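Putative poly(3-hydroxybutyrate) depolymerase LpqC (Bordetella parapertussis 12822, PDB 3D0K) probably hydrolyses poly(3-hydroxybutyrate) or related esters and adopts an alpha-beta-alpha sandwich fold. Local coordinates at residues Q152-L157 and H167-A172; R202-P207 and F259-Q264. All blocks are in the same frame, centred on the assembly; numbering follows the deposited sequence.

Interaction 1 (Q152-L157 and H167-A172); sequences QFVHRL and HAVTAA. With SO4 (sulfate ion), chain E.
H155 meets A171 at the base of its side chain, CB to CB at 4.5 Å. One face of its imidazole takes R156 CG, 3.9 Å above the ring plane and offset toward the rim. Y244 packs edge-to-face with the same ring, and Y177 meets it as well. V154 does most of the touching across the contact. Its CG1 is anti to the backbone N (chi1 163°) and points at the strand, where it lies 3.9 Å from T170 O and 4.3 Å from A171 CB. V154 also meets V169 CG1, the two side chains sliding past each other in opposite directions. The modelled separation of that pair is doubtful. The contact is apolar and buried. The axes of helix 152-157 and strand 168-172 approach to 7.5 Å, with their directions 137° apart. This is the helix-on-strand packing of a beta-alpha-beta unit made of strand 142-147, helix 149-160 and strand 168-172. V154 and L157 also touch L144 of the first strand. The helix follows a turn consistent with a nucleophile elbow at G146, S148 and G150, as in alpha/beta hydrolases, and V154 packs against it. Away from the strand, the Q152 amide is gripped at both ends. R156 NH1 donates to Q152 OE1 at 2.9 Å, in the carbonyl plane and on a lone pair. Q152 OE1 is tilted 31° from the guanidinium plane. Q152 NE2 donates to sulfate O1 at 2.8 Å. The sulfate probably comes from the crystallisation liquor, and R237 NH1 binds it too. R156 NE has a further partner in T178 OG1.

Interaction 2 (R202-P207 and F259-Q264); sequences RLLAYP and FGWQLQ
W261 NE1 donates to L203 O at 2.8 Å, a nearly straight bond (162°). The acceptor lies close to the indole plane, but the donor sits well above the carbonyl plane of L203. G260 N donates to L204 O at 2.9 Å. Y206 O reaches the indole edge, 3.3 Å from W261 CD1. L204 CD2 and F259 CE1 lie over one indole face, both toward the rim. L203 CG packs 3.8 Å from W261 CZ2. Chi1 of -56° puts W261 CG anti to the carbonyl carbon, beside the backbone N. G260 has no side chain, and its backbone lies close to the other segment: P207 CA makes a CA-H...O contact with G260 O at 3.2 Å. Further out, Y244 stacks with the W261 ring. F259 rests on Q249 and A252 of helix 237-255, and L203 on M158 and S159. Y206 OH is bonded to F166 O. The contact joins the C-terminal end of helix 197-205 to the lead-in of edge strand 262-266. At this helix end L203 O takes a weak bond from Y206 N, and P207 has no N-H to offer. The indole and G260 N-H groups probably offset the partial negative charge of the helix end.

Helix 149-160 comes first. Interaction 1 closes the short connection from it back to strand 168-172. The chain then runs through helix 197-205 to strand 209-213. Interaction 2 opens at the end of that helix and closes after 51 intervening residues, beyond helix 237-255, where the chain enters strand 262-266. The two contacts are in series and neither nest nor cross. Their centres are about 11 Å apart, and both reach the same sheet, interaction 1 at an inner strand and interaction 2 at an edge. They also touch: Y206 OH packs against H167 and V169. Y244 of helix 237-255 lies against both contacts.

Interaction 1 (Q152-L157 and H167-A172)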
ATOM      1  N   GLN A 152       2.498   5.598  -1.877  1.00 16.93           N
ATOM      2  CA  GLN A 152       1.558   6.761  -1.717  1.00 16.61           C
ATOM      3  C   GLN A 152       0.131   6.250  -1.377  1.00 17.27           C
ATOM      4  O   GLN A 152      -0.484   6.712  -0.424  1.00 17.14           O
ATOM      5  CB  GLN A 152       1.506   7.602  -2.951  1.00 17.39           C
ATOM      6  CG  GLN A 152       2.827   8.255  -3.309  1.00 17.12           C
ATOM      7  CD  GLN A 152       2.659   9.219  -4.458  1.00 19.82           C
ATOM      8  OE1 GLN A 152       1.646   9.875  -4.545  1.00 19.68           O
ATOM      9  NE2 GLN A 152       3.679   9.334  -5.324  1.00 21.04           N
ATOM     10  N   PHE A 153      -0.362   5.287  -2.156  1.00 16.66           N
ATOM     11  CA  PHE A 153      -1.690   4.689  -1.936  1.00 17.99           C
ATOM     12  C   PHE A 153      -1.842   4.133  -0.518  1.00 17.68           C
ATOM     13  O   PHE A 153      -2.836   4.412   0.153  1.00 18.28           O
ATOM     14  CB  PHE A 153      -1.851   3.587  -2.997  1.00 17.57           C
ATOM     15  CG  PHE A 153      -3.187   2.872  -3.014  1.00 17.12           C
ATOM     16  CD1 PHE A 153      -3.431   1.786  -2.151  1.00 17.87           C
ATOM     17  CD2 PHE A 153      -4.149   3.205  -3.975  1.00 16.07           C
ATOM     18  CE1 PHE A 153      -4.627   1.102  -2.205  1.00 15.38           C
ATOM     19  CE2 PHE A 153      -5.361   2.469  -4.048  1.00 19.24           C
ATOM     20  CZ  PHE A 153      -5.569   1.423  -3.179  1.00 18.32           C
ATOM     21  N   VAL A 154      -0.861   3.343  -0.073  1.00 17.47           N
ATOM     22  CA  VAL A 154      -0.958   2.681   1.218  1.00 16.86           C
ATOM     23  C   VAL A 154      -1.024   3.662   2.405  1.00 17.62           C
ATOM     24  O   VAL A 154      -1.870   3.492   3.299  1.00 16.18           O
ATOM     25  CB  VAL A 154       0.169   1.624   1.362  1.00 17.04           C
ATOM     26  CG1 VAL A 154       0.393   1.175   2.837  1.00 18.61           C
ATOM     27  CG2 VAL A 154      -0.098   0.453   0.419  1.00 16.03           C
ATOM     28  N   HIS A 155      -0.152   4.687   2.422  1.00 16.11           N
ATOM     29  CA  HIS A 155      -0.177   5.616   3.588  1.00 17.77           C
ATOM     30  C   HIS A 155      -1.415   6.505   3.590  1.00 18.28           C
ATOM     31  O   HIS A 155      -1.910   6.868   4.653  1.00 18.52           O
ATOM     32  CB  HIS A 155       1.131   6.420   3.793  1.00 17.88           C
ATOM     33  CG  HIS A 155       1.318   7.577   2.857  1.00 20.54           C
ATOM     34  ND1 HIS A 155       0.999   8.876   3.208  1.00 22.31           N
ATOM     35  CD2 HIS A 155       1.905   7.650   1.638  1.00 17.70           C
ATOM     36  CE1 HIS A 155       1.330   9.694   2.209  1.00 13.83           C
ATOM     37  NE2 HIS A 155       1.841   8.967   1.231  1.00 23.13           N
ATOM     38  N   ARG A 156      -1.955   6.757   2.404  1.00 16.86           N
ATOM     39  CA  ARG A 156      -3.179   7.575   2.277  1.00 17.44           C
ATOM     40  C   ARG A 156      -4.390   6.691   2.616  1.00 17.68           C
ATOM     41  O   ARG A 156      -5.366   7.188   3.130  1.00 16.85           O
ATOM     42  CB  ARG A 156      -3.318   8.144   0.882  1.00 16.89           C
ATOM     43  CG  ARG A 156      -2.233   9.215   0.642  1.00 15.25           C
ATOM     44  CD  ARG A 156      -2.345   9.906  -0.695  1.00 15.53           C
ATOM     45  NE  ARG A 156      -1.189  10.832  -0.746  1.00 19.51           N
ATOM     46  CZ  ARG A 156      -0.413  11.072  -1.798  1.00 22.26           C
ATOM     47  NH1 ARG A 156      -0.663  10.518  -2.980  1.00 17.35           N
ATOM     48  NH2 ARG A 156       0.624  11.910  -1.679  1.00 23.80           N
ATOM     49  N   LEU A 157      -4.292   5.398   2.324  1.00 18.19           N
ATOM     50  CA  LEU A 157      -5.291   4.431   2.754  1.00 17.39           C
ATOM     51  C   LEU A 157      -5.349   4.442   4.299  1.00 18.36           C
ATOM     52  O   LEU A 157      -6.434   4.536   4.920  1.00 18.29           O
ATOM     53  CB  LEU A 157      -4.927   3.046   2.195  1.00 18.54           C
ATOM     54  CG  LEU A 157      -5.853   1.864   2.548  1.00 17.35           C
ATOM     55  CD1 LEU A 157      -5.720   0.749   1.530  1.00 16.19           C
ATOM     56  CD2 LEU A 157      -5.690   1.284   3.997  1.00 22.84           C
ATOM     57  N   HIS A 167      -3.132  -6.319   9.765  1.00 19.89           N
ATOM     58  CA  HIS A 167      -2.172  -6.712  10.817  1.00 19.46           C
ATOM     59  C   HIS A 167      -0.809  -5.970  10.771  1.00 20.08           C
ATOM     60  O   HIS A 167      -0.189  -5.669  11.814  1.00 20.10           O
ATOM     61  CB  HIS A 167      -1.928  -8.204  10.698  1.00 20.00           C
ATOM     62  CG  HIS A 167      -0.873  -8.721  11.617  1.00 23.67           C
ATOM     63  ND1 HIS A 167      -1.078  -8.876  12.975  1.00 24.62           N
ATOM     64  CD2 HIS A 167       0.402  -9.118  11.374  1.00 27.50           C
ATOM     65  CE1 HIS A 167       0.028  -9.349  13.529  1.00 29.96           C
ATOM     66  NE2 HIS A 167       0.941  -9.499  12.576  1.00 28.49           N
ATOM     67  N   ALA A 168      -0.348  -5.681   9.561  1.00 18.31           N
ATOM     68  CA  ALA A 168       0.925  -4.971   9.352  1.00 18.35           C
ATOM     69  C   ALA A 168       0.820  -4.218   8.058  1.00 16.86           C
ATOM     70  O   ALA A 168       0.153  -4.683   7.114  1.00 17.88           O
ATOM     71  CB  ALA A 168       2.107  -5.963   9.278  1.00 16.51           C
ATOM     72  N   VAL A 169       1.495  -3.062   7.980  1.00 17.14           N
ATOM     73  CA  VAL A 169       1.413  -2.164   6.842  1.00 17.18           C
ATOM     74  C   VAL A 169       2.798  -1.514   6.651  1.00 17.43           C
ATOM     75  O   VAL A 169       3.410  -1.012   7.600  1.00 16.96           O
ATOM     76  CB  VAL A 169       0.360  -1.029   7.024  1.00 17.24           C
ATOM     77  CG1 VAL A 169       0.358  -0.076   5.778  1.00 16.71           C
ATOM     78  CG2 VAL A 169      -1.069  -1.648   7.271  1.00 18.64           C
ATOM     79  N   THR A 170       3.271  -1.585   5.425  1.00 16.36           N
ATOM     80  CA  THR A 170       4.535  -0.985   5.010  1.00 18.03           C
ATOM     81  C   THR A 170       4.366  -0.159   3.731  1.00 18.38           C
ATOM     82  O   THR A 170       3.875  -0.655   2.709  1.00 17.21           O
ATOM     83  CB  THR A 170       5.561  -2.064   4.771  1.00 18.20           C
ATOM     84  OG1 THR A 170       5.837  -2.714   6.005  1.00 17.43           O
ATOM     85  CG2 THR A 170       6.873  -1.443   4.194  1.00 17.69           C
ATOM     86  N   ALA A 171       4.829   1.103   3.778  1.00 17.28           N
ATOM     87  CA  ALA A 171       4.836   1.917   2.595  1.00 19.50           C
ATOM     88  C   ALA A 171       6.295   2.107   2.200  1.00 19.45           C
ATOM     89  O   ALA A 171       7.105   2.568   2.996  1.00 19.00           O
ATOM     90  CB  ALA A 171       4.167   3.282   2.859  1.00 19.55           C
ATOM     91  N   ALA A 172       6.643   1.685   0.996  1.00 18.15           N
ATOM     92  CA  ALA A 172       8.025   1.622   0.623  1.00 17.56           C
ATOM     93  C   ALA A 172       8.346   2.685  -0.455  1.00 17.22           C
ATOM     94  O   ALA A 172       7.676   2.732  -1.491  1.00 16.45           O
ATOM     95  CB  ALA A 172       8.349   0.199   0.113  1.00 17.26           C
TER
HETATM   96  S   SO4 E 304       6.273   7.812  -7.250  1.00 31.61           S
HETATM   97  O1  SO4 E 304       5.682   7.418  -5.970  1.00 29.14           O
HETATM   98  O2  SO4 E 304       5.548   9.014  -7.690  1.00 34.35           O
HETATM   99  O3  SO4 E 304       7.668   8.142  -7.210  1.00 34.06           O
HETATM  100  O4  SO4 E 304       5.983   6.876  -8.317  1.00 36.43           O

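Interaction 2 (R202-P207 and F259-Q264)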
ATOM      1  N   ARG A 202      -5.727   7.800  14.869  1.00 18.73           N
ATOM      2  CA  ARG A 202      -5.588   6.380  14.524  1.00 18.45           C
ATOM      3  C   ARG A 202      -4.398   6.144  13.589  1.00 18.27           C
ATOM      4  O   ARG A 202      -3.633   5.144  13.763  1.00 18.58           O
ATOM      5  CB  ARG A 202      -6.840   5.869  13.829  1.00 19.03           C
ATOM      6  CG  ARG A 202      -8.078   5.838  14.709  1.00 21.89           C
ATOM      7  CD  ARG A 202      -9.203   5.602  13.728  1.00 32.63           C
ATOM      8  NE  ARG A 202     -10.504   6.172  14.081  1.00 42.55           N
ATOM      9  CZ  ARG A 202     -11.201   5.833  15.160  1.00 45.92           C
ATOM     10  NH1 ARG A 202     -10.708   4.949  16.034  1.00 47.42           N
ATOM     11  NH2 ARG A 202     -12.379   6.410  15.384  1.00 48.83           N
ATOM     12  N   LEU A 203      -4.231   7.056  12.626  1.00 18.70           N
ATOM     13  CA  LEU A 203      -3.037   7.002  11.724  1.00 18.15           C
ATOM     14  C   LEU A 203      -1.743   7.014  12.499  1.00 18.96           C
ATOM     15  O   LEU A 203      -0.826   6.173  12.277  1.00 19.32           O
ATOM     16  CB  LEU A 203      -3.079   8.166  10.723  1.00 17.68           C
ATOM     17  CG  LEU A 203      -1.846   8.415   9.851  1.00 19.38           C
ATOM     18  CD1 LEU A 203      -1.648   7.226   8.884  1.00 21.00           C
ATOM     19  CD2 LEU A 203      -1.923   9.766   9.162  1.00 18.52           C
ATOM     20  N   LEU A 204      -1.597   8.022  13.369  1.00 18.66           N
ATOM     21  CA  LEU A 204      -0.408   8.162  14.187  1.00 18.49           C
ATOM     22  C   LEU A 204      -0.088   6.985  15.089  1.00 19.34           C
ATOM     23  O   LEU A 204       1.066   6.681  15.285  1.00 19.81           O
ATOM     24  CB  LEU A 204      -0.455   9.475  15.001  1.00 17.92           C
ATOM     25  CG  LEU A 204      -0.414  10.782  14.184  1.00 16.26           C
ATOM     26  CD1 LEU A 204      -0.723  11.991  15.068  1.00 18.54           C
ATOM     27  CD2 LEU A 204       0.966  10.969  13.468  1.00 17.92           C
ATOM     28  N   ALA A 205      -1.113   6.310  15.613  1.00 17.48           N
ATOM     29  CA  ALA A 205      -0.929   5.219  16.565  1.00 18.00           C
ATOM     30  C   ALA A 205      -0.457   3.944  15.882  1.00 17.72           C
ATOM     31  O   ALA A 205       0.203   3.085  16.510  1.00 17.82           O
ATOM     32  CB  ALA A 205      -2.245   4.953  17.310  1.00 17.24           C
ATOM     33  N   TYR A 206      -0.835   3.794  14.606  1.00 17.38           N
ATOM     34  CA  TYR A 206      -0.670   2.517  13.926  1.00 17.77           C
ATOM     35  C   TYR A 206       0.825   2.226  13.746  1.00 18.27           C
ATOM     36  O   TYR A 206       1.592   3.134  13.411  1.00 17.53           O
ATOM     37  CB  TYR A 206      -1.408   2.505  12.573  1.00 17.78           C
ATOM     38  CG  TYR A 206      -1.510   1.049  12.038  1.00 19.78           C
ATOM     39  CD1 TYR A 206      -0.464   0.487  11.322  1.00 18.79           C
ATOM     40  CD2 TYR A 206      -2.636   0.241  12.316  1.00 18.59           C
ATOM     41  CE1 TYR A 206      -0.509  -0.814  10.877  1.00 19.85           C
ATOM     42  CE2 TYR A 206      -2.699  -1.085  11.858  1.00 20.77           C
ATOM     43  CZ  TYR A 206      -1.619  -1.598  11.126  1.00 20.89           C
ATOM     44  OH  TYR A 206      -1.668  -2.899  10.650  1.00 20.96           O
ATOM     45  N   PRO A 207       1.253   0.972  13.966  1.00 18.57           N
ATOM     46  CA  PRO A 207       2.694   0.663  13.757  1.00 19.40           C
ATOM     47  C   PRO A 207       3.124   0.515  12.278  1.00 19.99           C
ATOM     48  O   PRO A 207       3.708  -0.511  11.885  1.00 21.44           O
ATOM     49  CB  PRO A 207       2.875  -0.643  14.534  1.00 18.89           C
ATOM     50  CG  PRO A 207       1.535  -1.364  14.298  1.00 20.33           C
ATOM     51  CD  PRO A 207       0.499  -0.204  14.462  1.00 18.39           C
ATOM     52  N   PHE A 259       2.583   7.324  19.308  1.00 20.42           N
ATOM     53  CA  PHE A 259       3.127   7.348  17.956  1.00 19.37           C
ATOM     54  C   PHE A 259       3.756   5.997  17.640  1.00 20.12           C
ATOM     55  O   PHE A 259       4.712   5.596  18.297  1.00 19.46           O
ATOM     56  CB  PHE A 259       4.189   8.423  17.866  1.00 20.22           C
ATOM     57  CG  PHE A 259       4.838   8.551  16.516  1.00 20.71           C
ATOM     58  CD1 PHE A 259       4.083   8.947  15.397  1.00 18.84           C
ATOM     59  CD2 PHE A 259       6.234   8.393  16.386  1.00 19.82           C
ATOM     60  CE1 PHE A 259       4.690   9.103  14.165  1.00 20.02           C
ATOM     61  CE2 PHE A 259       6.862   8.555  15.114  1.00 18.57           C
ATOM     62  CZ  PHE A 259       6.111   8.915  14.032  1.00 18.04           C
ATOM     63  N   GLY A 260       3.221   5.324  16.624  1.00 19.45           N
ATOM     64  CA  GLY A 260       3.554   3.930  16.322  1.00 19.28           C
ATOM     65  C   GLY A 260       4.460   3.737  15.113  1.00 19.72           C
ATOM     66  O   GLY A 260       4.957   2.616  14.892  1.00 19.64           O
ATOM     67  N   TRP A 261       4.704   4.794  14.338  1.00 19.94           N
ATOM     68  CA  TRP A 261       5.439   4.600  13.061  1.00 20.08           C
ATOM     69  C   TRP A 261       6.877   4.192  13.298  1.00 21.16           C
ATOM     70  O   TRP A 261       7.458   4.529  14.319  1.00 20.21           O
ATOM     71  CB  TRP A 261       5.423   5.841  12.179  1.00 20.32           C
ATOM     72  CG  TRP A 261       4.098   6.399  11.826  1.00 18.61           C
ATOM     73  CD1 TRP A 261       2.814   5.869  12.090  1.00 19.16           C
ATOM     74  CD2 TRP A 261       3.891   7.594  11.087  1.00 18.87           C
ATOM     75  NE1 TRP A 261       1.864   6.714  11.560  1.00 18.89           N
ATOM     76  CE2 TRP A 261       2.491   7.760  10.926  1.00 18.42           C
ATOM     77  CE3 TRP A 261       4.773   8.550  10.522  1.00 15.98           C
ATOM     78  CZ2 TRP A 261       1.931   8.869  10.268  1.00 19.31           C
ATOM     79  CZ3 TRP A 261       4.220   9.645   9.825  1.00 18.48           C
ATOM     80  CH2 TRP A 261       2.815   9.808   9.723  1.00 17.66           C
ATOM     81  N   GLN A 262       7.440   3.431  12.352  1.00 21.21           N
ATOM     82  CA  GLN A 262       8.841   3.101  12.370  1.00 22.58           C
ATOM     83  C   GLN A 262       9.393   3.447  11.005  1.00 21.49           C
ATOM     84  O   GLN A 262       8.796   3.087   9.979  1.00 22.13           O
ATOM     85  CB  GLN A 262       9.033   1.602  12.630  1.00 24.64           C
ATOM     86  CG  GLN A 262       8.142   1.060  13.772  1.00 30.82           C
ATOM     87  CD  GLN A 262       8.850   0.950  15.128  1.00 41.93           C
ATOM     88  OE1 GLN A 262       8.812  -0.118  15.767  1.00 46.16           O
ATOM     89  NE2 GLN A 262       9.514   2.028  15.569  1.00 43.61           N
ATOM     90  N   LEU A 263      10.525   4.130  11.004  1.00 21.05           N
ATOM     91  CA  LEU A 263      11.300   4.399   9.805  1.00 20.61           C
ATOM     92  C   LEU A 263      12.390   3.333   9.638  1.00 20.55           C
ATOM     93  O   LEU A 263      13.298   3.211  10.473  1.00 20.41           O
ATOM     94  CB  LEU A 263      11.910   5.810   9.861  1.00 20.83           C
ATOM     95  CG  LEU A 263      12.797   6.162   8.641  1.00 22.06           C
ATOM     96  CD1 LEU A 263      11.959   6.255   7.336  1.00 22.57           C
ATOM     97  CD2 LEU A 263      13.612   7.468   8.809  1.00 23.48           C
ATOM     98  N   GLN A 264      12.315   2.551   8.578  1.00 18.82           N
ATOM     99  CA  GLN A 264      13.310   1.493   8.393  1.00 18.63           C
ATOM    100  C   GLN A 264      14.117   1.787   7.143  1.00 19.54           C
ATOM    101  O   GLN A 264      13.598   1.706   6.042  1.00 19.80           O
ATOM    102  CB  GLN A 264      12.595   0.119   8.292  1.00 20.21           C
ATOM    103  CG  GLN A 264      13.559  -1.007   7.919  1.00 20.79           C
ATOM    104  CD  GLN A 264      14.560  -1.291   9.018  1.00 29.50           C
ATOM    105  OE1 GLN A 264      15.776  -1.021   8.889  1.00 30.55           O
ATOM    106  NE2 GLN A 264      14.065  -1.852  10.111  1.00 26.31           N
TER